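PDB 4P0D: trypsin-resistant surface T6 protein from Streptococcus pyogenes serotype M6, which probably polymerises as the backbone pilin of the serotype M6 pilus, a sortase-assembled surface fibre attached to the cell wall and recognised as the T6 antigen. Local coordinates for residues Y388-N393 with V471-D476. The protein carries 1 engineered substitution. Numbering follows the deposited sequence.
Sequences YEITAN and VLLETD
Ile390 drops its CD1 methyl between Val471 and Leu473, and that wedge is the heart of the contact. With CG1 anti to the backbone N (chi1 -165°) and the chain extended beyond it, the tip stands 3.7 Å from CG1 of Val471. The same CD1 of Ile390 also lies 3.7 Å from CA of Leu473, so it rests on the backbone as well as on side chains. Leu473 reaches back with CG anti to its own N (chi1 -172°). From there its CD1 methyl comes 4.0 Å from CD1 of Ile390. That Leu473 CD1 also sits 3.6 Å from the carbonyl O of Glu389. Val471 divides its two methyls along strand 388-392. CG1 lies 3.5 Å from O of Thr391, while CG2 packs 3.9 Å from CB of Ala392. At the far end, CD2 of Leu473 just brushes CB of Tyr388, at 4.4 Å.

Each segment takes its backbone pairing from a different neighbour. Tyr388, Ile390 and Ala392 bond to strand 368-376, whereas Val471 bonds to Gln320 and Ala322 of strand 320-327. The two segments therefore lie on outermost strands of separate sheets, consistent with the two layers of a prealbumin-like sandwich. Ile390 also touches Ile321 and Tyr370, and Val471 meets Thr396 and Ala397; Glu389 and Thr391 point away from the interface. The Tyr388 hydroxyl is hydrogen-bonded to ND2 of Asn384. Between the two segments, aliphatic carbons touch one another and backbone atoms without any hydrogen bond, which implies cohesion by dispersion and partial burial of apolar surface rather than directional bonding.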
ATOM      1  N   TYR A 388     -15.632  31.330 -20.916  1.00 25.30           N
ATOM      2  CA  TYR A 388     -16.045  30.024 -21.449  1.00 25.52           C
ATOM      3  C   TYR A 388     -15.966  28.982 -20.354  1.00 25.90           C
ATOM      4  O   TYR A 388     -14.910  28.777 -19.757  1.00 26.24           O
ATOM      5  CB  TYR A 388     -15.195  29.638 -22.669  1.00 25.74           C
ATOM      6  CG  TYR A 388     -15.445  30.586 -23.819  1.00 25.59           C
ATOM      7  CD1 TYR A 388     -14.783  31.798 -23.899  1.00 25.64           C
ATOM      8  CD2 TYR A 388     -16.409  30.302 -24.783  1.00 26.94           C
ATOM      9  CE1 TYR A 388     -15.044  32.695 -24.927  1.00 26.57           C
ATOM     10  CE2 TYR A 388     -16.680  31.193 -25.812  1.00 26.41           C
ATOM     11  CZ  TYR A 388     -15.997  32.387 -25.878  1.00 26.29           C
ATOM     12  OH  TYR A 388     -16.254  33.282 -26.898  1.00 27.01           O
ATOM     13  N   GLU A 389     -17.088  28.324 -20.093  1.00 27.53           N
ATOM     14  CA  GLU A 389     -17.141  27.296 -19.078  1.00 29.39           C
ATOM     15  C   GLU A 389     -16.894  25.917 -19.679  1.00 28.72           C
ATOM     16  O   GLU A 389     -17.156  25.668 -20.861  1.00 29.29           O
ATOM     17  CB  GLU A 389     -18.472  27.371 -18.330  1.00 33.22           C
ATOM     18  CG  GLU A 389     -18.667  28.723 -17.654  1.00 36.59           C
ATOM     19  CD  GLU A 389     -19.928  28.824 -16.827  1.00 42.02           C
ATOM     20  OE1 GLU A 389     -20.659  27.818 -16.721  1.00 45.23           O
ATOM     21  OE2 GLU A 389     -20.179  29.924 -16.282  1.00 47.58           O
ATOM     22  N   ILE A 390     -16.346  25.037 -18.859  1.00 26.36           N
ATOM     23  CA  ILE A 390     -16.077  23.672 -19.250  1.00 25.53           C
ATOM     24  C   ILE A 390     -16.088  22.806 -17.996  1.00 26.63           C
ATOM     25  O   ILE A 390     -15.600  23.219 -16.927  1.00 25.26           O
ATOM     26  CB  ILE A 390     -14.733  23.564 -20.002  1.00 25.10           C
ATOM     27  CG1 ILE A 390     -14.626  22.209 -20.719  1.00 25.25           C
ATOM     28  CG2 ILE A 390     -13.564  23.841 -19.066  1.00 24.74           C
ATOM     29  CD1 ILE A 390     -13.397  22.096 -21.602  1.00 25.33           C
ATOM     30  N   THR A 391     -16.694  21.632 -18.126  1.00 26.33           N
ATOM     31  CA  THR A 391     -16.802  20.670 -17.047  1.00 25.22           C
ATOM     32  C   THR A 391     -15.789  19.575 -17.332  1.00 24.73           C
ATOM     33  O   THR A 391     -15.752  19.028 -18.440  1.00 22.41           O
ATOM     34  CB  THR A 391     -18.227  20.096 -16.964  1.00 26.54           C
ATOM     35  OG1 THR A 391     -19.144  21.151 -16.660  1.00 27.51           O
ATOM     36  CG2 THR A 391     -18.343  19.034 -15.890  1.00 27.30           C
ATOM     37  N   ALA A 392     -14.949  19.275 -16.337  1.00 22.84           N
ATOM     38  CA  ALA A 392     -13.938  18.232 -16.466  1.00 22.81           C
ATOM     39  C   ALA A 392     -14.286  17.038 -15.581  1.00 23.08           C
ATOM     40  O   ALA A 392     -14.531  17.201 -14.385  1.00 23.15           O
ATOM     41  CB  ALA A 392     -12.566  18.774 -16.095  1.00 22.84           C
ATOM     42  N   ASN A 393     -14.302  15.852 -16.178  1.00 23.55           N
ATOM     43  CA  ASN A 393     -14.449  14.591 -15.444  1.00 24.74           C
ATOM     44  C   ASN A 393     -14.093  13.381 -16.318  1.00 25.00           C
ATOM     45  O   ASN A 393     -13.732  13.518 -17.487  1.00 24.92           O
ATOM     46  CB  ASN A 393     -15.873  14.458 -14.877  1.00 24.96           C
ATOM     47  CG  ASN A 393     -16.938  14.609 -15.943  1.00 24.02           C
ATOM     48  OD1 ASN A 393     -16.869  13.973 -16.992  1.00 24.52           O
ATOM     49  ND2 ASN A 393     -17.919  15.447 -15.683  1.00 22.55           N
ATOM     50  N   VAL A 471      -9.794  17.054 -21.545  1.00 20.97           N
ATOM     51  CA  VAL A 471     -11.124  17.573 -21.764  1.00 20.97           C
ATOM     52  C   VAL A 471     -10.975  18.748 -22.731  1.00 21.23           C
ATOM     53  O   VAL A 471     -10.529  19.821 -22.335  1.00 20.94           O
ATOM     54  CB  VAL A 471     -11.763  18.043 -20.450  1.00 22.49           C
ATOM     55  CG1 VAL A 471     -13.174  18.528 -20.694  1.00 23.40           C
ATOM     56  CG2 VAL A 471     -11.779  16.915 -19.419  1.00 23.04           C
ATOM     57  N   LEU A 472     -11.339  18.539 -23.993  1.00 21.65           N
ATOM     58  CA  LEU A 472     -11.234  19.585 -25.036  1.00 22.33           C
ATOM     59  C   LEU A 472     -12.539  20.354 -25.209  1.00 22.45           C
ATOM     60  O   LEU A 472     -13.603  19.754 -25.420  1.00 21.82           O
ATOM     61  CB  LEU A 472     -10.845  18.950 -26.370  1.00 23.77           C
ATOM     62  CG  LEU A 472     -10.705  19.875 -27.596  1.00 24.63           C
ATOM     63  CD1 LEU A 472      -9.566  20.863 -27.420  1.00 24.54           C
ATOM     64  CD2 LEU A 472     -10.501  19.048 -28.852  1.00 25.87           C
ATOM     65  N   LEU A 473     -12.477  21.678 -25.119  1.00 22.32           N
ATOM     66  CA  LEU A 473     -13.694  22.494 -25.225  1.00 23.44           C
ATOM     67  C   LEU A 473     -14.475  22.162 -26.513  1.00 23.60           C
ATOM     68  O   LEU A 473     -13.877  22.094 -27.573  1.00 22.92           O
ATOM     69  CB  LEU A 473     -13.327  23.974 -25.229  1.00 22.30           C
ATOM     70  CG  LEU A 473     -14.484  24.967 -25.137  1.00 22.84           C
ATOM     71  CD1 LEU A 473     -15.149  24.933 -23.771  1.00 23.64           C
ATOM     72  CD2 LEU A 473     -13.975  26.371 -25.415  1.00 23.01           C
ATOM     73  N   GLU A 474     -15.794  21.988 -26.406  1.00 25.66           N
ATOM     74  CA  GLU A 474     -16.635  21.525 -27.537  1.00 28.35           C
ATOM     75  C   GLU A 474     -16.571  22.465 -28.739  1.00 29.71           C
ATOM     76  O   GLU A 474     -16.400  22.024 -29.879  1.00 31.06           O
ATOM     77  CB  GLU A 474     -18.090  21.368 -27.097  1.00 27.49           C
ATOM     78  N   THR A 475     -16.699  23.758 -28.470  1.00 29.34           N
ATOM     79  CA  THR A 475     -16.669  24.784 -29.497  1.00 30.93           C
ATOM     80  C   THR A 475     -15.326  25.508 -29.377  1.00 31.23           C
ATOM     81  O   THR A 475     -14.884  25.799 -28.270  1.00 31.82           O
ATOM     82  CB  THR A 475     -17.863  25.758 -29.311  1.00 33.16           C
ATOM     83  OG1 THR A 475     -19.099  25.022 -29.291  1.00 32.41           O
ATOM     84  CG2 THR A 475     -17.933  26.797 -30.424  1.00 34.09           C
ATOM     85  N   ASP A 476     -14.652  25.767 -30.501  1.00 29.93           N
ATOM     86  CA  ASP A 476     -13.436  26.584 -30.469  1.00 28.98           C
ATOM     87  C   ASP A 476     -13.780  27.989 -30.001  1.00 26.45           C
ATOM     88  O   ASP A 476     -14.926  28.425 -30.107  1.00 28.30           O
ATOM     89  CB  ASP A 476     -12.771  26.676 -31.839  1.00 29.88           C
ATOM     90  CG  ASP A 476     -12.322  25.329 -32.372  1.00 30.93           C
ATOM     91  OD1 ASP A 476     -11.973  24.425 -31.574  1.00 31.61           O
ATOM     92  OD2 ASP A 476     -12.329  25.178 -33.608  1.00 33.13           O
TER